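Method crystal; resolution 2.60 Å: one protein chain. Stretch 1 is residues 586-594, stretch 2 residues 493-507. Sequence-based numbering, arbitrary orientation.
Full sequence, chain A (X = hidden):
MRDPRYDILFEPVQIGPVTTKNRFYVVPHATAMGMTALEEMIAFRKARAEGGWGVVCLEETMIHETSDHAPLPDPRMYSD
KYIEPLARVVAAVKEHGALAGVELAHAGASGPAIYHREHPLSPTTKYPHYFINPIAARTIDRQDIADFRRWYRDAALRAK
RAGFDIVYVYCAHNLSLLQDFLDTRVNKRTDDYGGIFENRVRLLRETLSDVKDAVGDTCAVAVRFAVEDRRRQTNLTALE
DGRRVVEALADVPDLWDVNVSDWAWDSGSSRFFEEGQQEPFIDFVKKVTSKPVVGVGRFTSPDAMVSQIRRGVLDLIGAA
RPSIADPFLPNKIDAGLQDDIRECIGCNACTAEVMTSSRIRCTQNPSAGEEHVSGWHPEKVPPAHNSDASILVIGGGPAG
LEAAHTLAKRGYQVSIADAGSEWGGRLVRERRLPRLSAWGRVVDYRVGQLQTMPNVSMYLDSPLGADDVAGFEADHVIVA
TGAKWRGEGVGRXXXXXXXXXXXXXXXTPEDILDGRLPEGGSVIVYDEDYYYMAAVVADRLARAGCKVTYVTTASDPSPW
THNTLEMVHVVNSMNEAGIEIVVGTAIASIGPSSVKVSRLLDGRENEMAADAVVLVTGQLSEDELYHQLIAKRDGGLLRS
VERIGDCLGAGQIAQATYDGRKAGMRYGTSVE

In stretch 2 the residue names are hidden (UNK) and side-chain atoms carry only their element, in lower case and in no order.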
ATOM      1  N   ALA A 586      -2.875   8.178 -29.266  1.00 32.62           N
ATOM      2  CA  ALA A 586      -3.768   9.315 -28.945  1.00 32.66           C
ATOM      3  C   ALA A 586      -4.951   9.336 -29.922  1.00 35.78           C
ATOM      4  O   ALA A 586      -4.816   8.845 -31.075  1.00 32.82           O
ATOM      5  CB  ALA A 586      -2.989  10.604 -28.995  1.00 32.22           C
ATOM      6  N   ILE A 587      -6.058   9.931 -29.480  1.00 33.72           N
ATOM      7  CA  ILE A 587      -7.256  10.202 -30.314  1.00 30.90           C
ATOM      8  C   ILE A 587      -7.085  11.556 -31.011  1.00 31.38           C
ATOM      9  O   ILE A 587      -6.956  12.580 -30.301  1.00 31.97           O
ATOM     10  CB  ILE A 587      -8.512  10.145 -29.435  1.00 30.39           C
ATOM     11  CG1 ILE A 587      -8.775   8.708 -28.983  1.00 30.63           C
ATOM     12  CG2 ILE A 587      -9.706  10.739 -30.162  1.00 31.83           C
ATOM     13  CD1 ILE A 587     -10.020   8.541 -28.149  1.00 30.47           C
ATOM     14  N   ALA A 588      -7.107  11.552 -32.346  1.00 31.03           N
ATOM     15  CA  ALA A 588      -7.082  12.765 -33.202  1.00 32.81           C
ATOM     16  C   ALA A 588      -8.473  13.401 -33.195  1.00 34.82           C
ATOM     17  O   ALA A 588      -8.574  14.648 -33.055  1.00 38.57           O
ATOM     18  CB  ALA A 588      -6.652  12.430 -34.609  1.00 30.15           C
ATOM     19  N   SER A 589      -9.506  12.572 -33.323  1.00 34.44           N
ATOM     20  CA  SER A 589     -10.894  13.014 -33.626  1.00 35.24           C
ATOM     21  C   SER A 589     -11.875  11.859 -33.384  1.00 31.37           C
ATOM     22  O   SER A 589     -11.450  10.689 -33.500  1.00 27.56           O
ATOM     23  CB  SER A 589     -10.985  13.552 -35.055  1.00 33.73           C
ATOM     24  OG  SER A 589     -11.192  12.497 -35.995  1.00 35.12           O
ATOM     25  N   ILE A 590     -13.135  12.196 -33.093  1.00 31.87           N
ATOM     26  CA  ILE A 590     -14.231  11.218 -32.839  1.00 32.71           C
ATOM     27  C   ILE A 590     -15.333  11.448 -33.871  1.00 33.80           C
ATOM     28  O   ILE A 590     -15.937  12.521 -33.809  1.00 39.37           O
ATOM     29  CB  ILE A 590     -14.771  11.328 -31.398  1.00 30.75           C
ATOM     30  CG1 ILE A 590     -13.679  11.048 -30.359  1.00 32.40           C
ATOM     31  CG2 ILE A 590     -15.959  10.399 -31.212  1.00 31.25           C
ATOM     32  CD1 ILE A 590     -14.063  11.411 -28.934  1.00 33.88           C
ATOM     33  N   GLY A 591     -15.590  10.464 -34.741  1.00 34.12           N
ATOM     34  CA  GLY A 591     -16.741  10.443 -35.672  1.00 35.68           C
ATOM     35  C   GLY A 591     -17.957   9.699 -35.112  1.00 38.96           C
ATOM     36  O   GLY A 591     -17.910   9.111 -34.028  1.00 38.05           O
ATOM     37  N   PRO A 592     -19.086   9.674 -35.858  1.00 44.08           N
ATOM     38  CA  PRO A 592     -20.346   9.088 -35.376  1.00 42.10           C
ATOM     39  C   PRO A 592     -20.277   7.615 -34.939  1.00 41.79           C
ATOM     40  O   PRO A 592     -21.098   7.207 -34.132  1.00 42.11           O
ATOM     41  CB  PRO A 592     -21.288   9.157 -36.596  1.00 39.99           C
ATOM     42  CG  PRO A 592     -20.717  10.241 -37.473  1.00 42.13           C
ATOM     43  CD  PRO A 592     -19.216  10.227 -37.218  1.00 45.03           C
ATOM     44  N   SER A 593     -19.358   6.846 -35.522  1.00 40.71           N
ATOM     45  CA  SER A 593     -19.259   5.378 -35.314  1.00 41.77           C
ATOM     46  C   SER A 593     -17.804   4.891 -35.430  1.00 41.95           C
ATOM     47  O   SER A 593     -17.586   3.672 -35.582  1.00 39.86           O
ATOM     48  CB  SER A 593     -20.149   4.667 -36.305  1.00 43.61           C
ATOM     49  OG  SER A 593     -19.545   4.647 -37.597  1.00 41.86           O
ATOM     50  N   SER A 594     -16.830   5.798 -35.373  1.00 43.79           N
ATOM     51  CA  SER A 594     -15.384   5.450 -35.313  1.00 41.38           C
ATOM     52  C   SER A 594     -14.590   6.617 -34.726  1.00 39.66           C
ATOM     53  O   SER A 594     -15.088   7.755 -34.734  1.00 39.49           O
ATOM     54  CB  SER A 594     -14.865   5.039 -36.669  1.00 40.04           C
ATOM     55  OG  SER A 594     -14.897   6.125 -37.584  1.00 37.44           O
ATOM     56  N   UNK A 493      -2.692  15.593 -22.104  1.00 37.16           N
ATOM     57  CA  UNK A 493      -1.939  15.814 -23.370  1.00 40.38           C
ATOM     58  C   UNK A 493      -2.768  16.606 -24.384  1.00 40.49           C
ATOM     59  O   UNK A 493      -2.216  16.967 -25.418  1.00 36.40           O
ATOM     60  n   UNK A 493      -0.717  12.530 -22.734  1.00 46.21           N
ATOM     61  c   UNK A 493      -1.458  14.490 -23.957  1.00 42.95           C
ATOM     62  c   UNK A 493      -0.502  13.813 -23.002  1.00 46.43           C
ATOM     63  o   UNK A 493       0.402  14.469 -22.488  1.00 41.11           O
ATOM     64  N   UNK A 494      -4.051  16.829 -24.099  1.00 43.65           N
ATOM     65  CA  UNK A 494      -4.938  17.737 -24.870  1.00 41.41           C
ATOM     66  C   UNK A 494      -5.225  18.964 -24.004  1.00 45.07           C
ATOM     67  O   UNK A 494      -5.808  18.779 -22.881  1.00 40.47           O
ATOM     68  c   UNK A 494      -6.083  14.411 -27.734  1.00 34.20           C
ATOM     69  c   UNK A 494      -5.895  14.508 -25.568  1.00 34.98           C
ATOM     70  c   UNK A 494      -6.252  17.053 -25.272  1.00 38.75           C
ATOM     71  n   UNK A 494      -5.883  13.684 -26.652  1.00 31.57           N
ATOM     72  c   UNK A 494      -6.101  15.762 -26.008  1.00 36.10           C
ATOM     73  n   UNK A 494      -6.237  15.665 -27.373  1.00 35.60           N
ATOM     74  N   UNK A 495      -4.828  20.140 -24.506  1.00 42.07           N
ATOM     75  CA  UNK A 495      -5.215  21.472 -23.972  1.00 44.03           C
ATOM     76  C   UNK A 495      -6.527  21.891 -24.647  1.00 42.21           C
ATOM     77  O   UNK A 495      -7.241  22.726 -24.082  1.00 43.16           O
ATOM     78  o   UNK A 495      -3.851  21.867 -26.470  1.00 48.61           O
ATOM     79  c   UNK A 495      -3.691  22.757 -25.624  1.00 46.81           C
ATOM     80  o   UNK A 495      -3.244  23.862 -25.902  1.00 50.78           O
ATOM     81  c   UNK A 495      -4.073  22.481 -24.172  1.00 46.12           C
ATOM     82  N   UNK A 496      -6.818  21.302 -25.807  1.00 42.85           N
ATOM     83  CA  UNK A 496      -7.937  21.690 -26.705  1.00 46.56           C
ATOM     84  C   UNK A 496      -8.943  20.544 -26.796  1.00 46.58           C
ATOM     85  O   UNK A 496      -8.557  19.374 -26.916  1.00 42.02           O
ATOM     86  c   UNK A 496      -7.741  24.587 -27.997  1.00 62.99           C
ATOM     87  o   UNK A 496      -8.861  24.540 -28.573  1.00 66.50           O
ATOM     88  c   UNK A 496      -6.762  23.433 -28.177  1.00 57.33           C
ATOM     89  c   UNK A 496      -7.394  22.048 -28.092  1.00 51.75           C
ATOM     90  o   UNK A 496      -7.397  25.528 -27.266  1.00 70.73           O
ATOM     91  N   UNK A 497     -10.262  20.859 -26.765  1.00 44.44           N
ATOM     92  CA  UNK A 497     -11.306  19.865 -26.998  1.00 42.59           C
ATOM     93  C   UNK A 497     -10.981  18.907 -28.152  1.00 38.28           C
ATOM     94  O   UNK A 497     -10.544  19.355 -29.184  1.00 33.54           O
ATOM     95  c   UNK A 497     -12.323  22.010 -26.577  1.00 43.79           C
ATOM     96  c   UNK A 497     -10.821  22.201 -26.519  1.00 45.29           C
ATOM     97  c   UNK A 497     -12.520  20.733 -27.371  1.00 43.49           C
ATOM     98  N   UNK A 498     -11.214  17.608 -27.953  1.00 39.37           N
ATOM     99  CA  UNK A 498     -11.098  16.609 -29.055  1.00 39.06           C
ATOM    100  C   UNK A 498     -12.277  16.823 -29.999  1.00 40.27           C
ATOM    101  O   UNK A 498     -13.431  16.879 -29.568  1.00 39.70           O
ATOM    102  c   UNK A 498      -9.958  14.935 -27.506  1.00 37.33           C
ATOM    103  c   UNK A 498     -11.047  15.154 -28.555  1.00 38.10           C
ATOM    104  c   UNK A 498     -10.879  14.210 -29.741  1.00 40.19           C
ATOM    105  c   UNK A 498      -9.904  13.510 -26.983  1.00 37.12           C
ATOM    106  N   UNK A 499     -12.014  16.971 -31.313  1.00 42.57           N
ATOM    107  CA  UNK A 499     -13.087  17.019 -32.310  1.00 42.83           C
ATOM    108  C   UNK A 499     -14.077  15.849 -32.171  1.00 45.97           C
ATOM    109  O   UNK A 499     -13.666  14.683 -32.166  1.00 45.02           O
ATOM    110  c   UNK A 499     -12.331  16.981 -33.650  1.00 42.61           C
ATOM    111  c   UNK A 499     -10.957  17.589 -33.333  1.00 40.81           C
ATOM    112  c   UNK A 499     -10.673  17.173 -31.902  1.00 43.64           C
ATOM    113  N   UNK A 500     -15.362  16.189 -32.044  1.00 44.02           N
ATOM    114  CA  UNK A 500     -16.464  15.215 -32.001  1.00 43.44           C
ATOM    115  C   UNK A 500     -16.778  14.795 -30.584  1.00 43.75           C
ATOM    116  O   UNK A 500     -17.678  13.935 -30.397  1.00 41.85           O
ATOM    117  N   UNK A 501     -16.084  15.384 -29.605  1.00 43.56           N
ATOM    118  CA  UNK A 501     -16.297  15.104 -28.151  1.00 43.21           C
ATOM    119  C   UNK A 501     -17.748  15.401 -27.736  1.00 40.44           C
ATOM    120  O   UNK A 501     -18.176  14.811 -26.751  1.00 38.96           O
ATOM    121  c   UNK A 501     -15.338  15.892 -27.268  1.00 40.48           C
ATOM    122  s   UNK A 501     -15.566  17.683 -27.391  1.00 40.55           S
ATOM    123  N   UNK A 502     -18.479  16.260 -28.457  1.00 42.18           N
ATOM    124  CA  UNK A 502     -19.862  16.661 -28.065  1.00 44.63           C
ATOM    125  C   UNK A 502     -20.910  15.769 -28.762  1.00 43.59           C
ATOM    126  O   UNK A 502     -22.110  15.924 -28.477  1.00 42.35           O
ATOM    127  c   UNK A 502     -19.271  19.027 -27.304  1.00 51.07           C
ATOM    128  o   UNK A 502     -19.032  18.580 -26.143  1.00 51.20           O
ATOM    129  c   UNK A 502     -20.066  18.161 -28.278  1.00 44.88           C
ATOM    130  o   UNK A 502     -18.888  20.151 -27.702  1.00 52.77           O
ATOM    131  N   UNK A 503     -20.492  14.810 -29.586  1.00 43.37           N
ATOM    132  CA  UNK A 503     -21.427  13.805 -30.166  1.00 44.81           C
ATOM    133  C   UNK A 503     -22.056  12.984 -29.034  1.00 43.35           C
ATOM    134  O   UNK A 503     -21.388  12.625 -28.064  1.00 41.17           O
ATOM    135  c   UNK A 503     -21.175  14.149 -33.340  1.00 42.46           C
ATOM    136  c   UNK A 503     -20.092  13.694 -32.376  1.00 44.76           C
ATOM    137  c   UNK A 503     -20.684  12.936 -31.184  1.00 43.73           C
ATOM    138  c   UNK A 503     -19.054  12.839 -33.095  1.00 46.16           C
ATOM    139  N   UNK A 504     -23.376  12.678 -29.111  1.00 45.60           N
ATOM    140  CA  UNK A 504     -24.102  12.076 -27.985  1.00 47.06           C
ATOM    141  C   UNK A 504     -23.663  10.650 -27.607  1.00 45.66           C
ATOM    142  O   UNK A 504     -23.961  10.233 -26.507  1.00 43.30           O
ATOM    143  c   UNK A 504     -24.245  12.892 -30.284  1.00 43.14           C
ATOM    144  c   UNK A 504     -25.560  12.049 -28.480  1.00 46.49           C
ATOM    145  c   UNK A 504     -25.425  11.993 -29.996  1.00 43.29           C
ATOM    146  N   UNK A 505     -22.972   9.938 -28.504  1.00 41.88           N
ATOM    147  CA  UNK A 505     -22.441   8.579 -28.207  1.00 41.94           C
ATOM    148  C   UNK A 505     -21.189   8.682 -27.307  1.00 41.39           C
ATOM    149  O   UNK A 505     -20.740   7.617 -26.787  1.00 38.47           O
ATOM    150  n   UNK A 505     -20.802   9.396 -30.796  1.00 40.77           N
ATOM    151  c   UNK A 505     -20.997   8.137 -30.264  1.00 43.22           C
ATOM    152  c   UNK A 505     -19.625   9.428 -31.391  1.00 41.66           C
ATOM    153  n   UNK A 505     -19.042   8.225 -31.256  1.00 40.05           N
ATOM    154  c   UNK A 505     -19.895   7.409 -30.568  1.00 42.92           C
ATOM    155  c   UNK A 505     -22.232   7.779 -29.507  1.00 40.87           C
ATOM    156  N   UNK A 506     -20.634   9.898 -27.131  1.00 40.77           N
ATOM    157  CA  UNK A 506     -19.419  10.158 -26.292  1.00 37.73           C
ATOM    158  C   UNK A 506     -19.837  10.342 -24.824  1.00 36.77           C
ATOM    159  O   UNK A 506     -20.761  11.133 -24.548  1.00 39.56           O
ATOM    160  c   UNK A 506     -18.245  11.206 -28.272  1.00 36.08           C
ATOM    161  c   UNK A 506     -17.346  11.578 -25.974  1.00 38.07           C
ATOM    162  c   UNK A 506     -18.608  11.358 -26.805  1.00 36.60           C
ATOM    163  N   UNK A 507     -19.164   9.633 -23.915  1.00 33.73           N
ATOM    164  CA  UNK A 507     -19.475   9.616 -22.464  1.00 32.50           C
ATOM    165  C   UNK A 507     -18.217   9.950 -21.649  1.00 32.32           C
ATOM    166  O   UNK A 507     -17.101  10.006 -22.207  1.00 30.90           O
ATOM    167  c   UNK A 507     -19.986   8.223 -22.090  1.00 32.73           C
ATOM    168  c   UNK A 507     -22.384   8.394 -22.835  1.00 31.17           C
ATOM    169  c   UNK A 507     -21.273   6.156 -22.708  1.00 30.75           C
ATOM    170  c   UNK A 507     -21.074   7.636 -22.993  1.00 32.08           C
TER
HETATM  171  O   HOH W   1     -17.028   7.007 -32.263  1.00 39.27           O

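Position 493 has two carbons, the second carrying one oxygen and one nitrogen, and none reaches stretch 1. An amide on so short a stem is asparagine, N493.

Position 494 has one carbon, then a five-membered ring of three carbons and two nitrogens. A ring carbon reaches the O of I587, with the ring edge turned to it. This is histidine, H494; its CE1 is 3.3 Å from I587 O.

Position 495 has two carbons, the second with two oxygens, and touches nothing on stretch 1: aspartate, D495. Position 496 has one carbon more before its two oxygens, again without contact: glutamate, E496. At 497 three carbons close a ring onto the backbone N, also out of reach, giving proline, P497.

Position 498 has four carbons, forked at the first, with one arm two carbons long. One carbon packs on the side chains of I587 and I590. This is isoleucine, I498. Its CG2 lies 3.7 Å from I587 CG2 and 4.3 Å from I590 CG1.

Position 499 again closes three carbons onto its N, and they touch A588 and S589: proline, P499. Its CD is 3.5 Å from A588 O, and its CB is 3.9 Å from S589 CB. P499 O accepts a hydrogen bond from I590 N at 2.7 Å.

Position 500 has no side-chain atoms, and its CA meets I590 O, so it is glycine, G500. Its phi of 91° favours glycine, and an ideal CB would lie 1.8 Å from I590 O, a clash. Instead G500 CA makes a nearly straight CA-H...O contact, 3.3 Å from I590 O.

Position 501 has one carbon, then sulfur, and its CB points away from stretch 1: cysteine, C501. C501 N donates a hydrogen bond to I498 O at 3.0 Å, within the type II turn from I498 to C501.

Position 502 has two carbons and two terminal oxygens, out of reach: aspartate, D502.

Position 503 has four carbons, forked at the second, and an end carbon touches I590 O: leucine, L503. Its CD1 is 3.2 Å from I590 O.

At 504 three carbons close a ring onto the backbone N, and none reaches stretch 1: proline, P504.

Position 505 has one carbon and a ring of three carbons and two nitrogens. A ring nitrogen nears G591 O, and P592 O lies over one ring face. This is histidine, H505. Its NE2 is 3.1 Å from G591 O. Water 1 hydrogen-bonds to H505 NE2 at 2.6 Å and donates to G591 O at 2.9 Å.

Position 506 has one carbon carrying two more, one against the I590 side chain: valine, V506. Its CG2 is 3.8 Å from I590 CG2. Position 507 has four carbons forked at the second, out of reach: leucine, L507.

I590 is the centre of the contact. Its backbone is held by P499 and G500, while its side chain packs against I498, L503 and V506. Water 1 adds a polar link between H505 and G591.

Stretch 2 (493-507) NHDEPIPGCDLPHVL
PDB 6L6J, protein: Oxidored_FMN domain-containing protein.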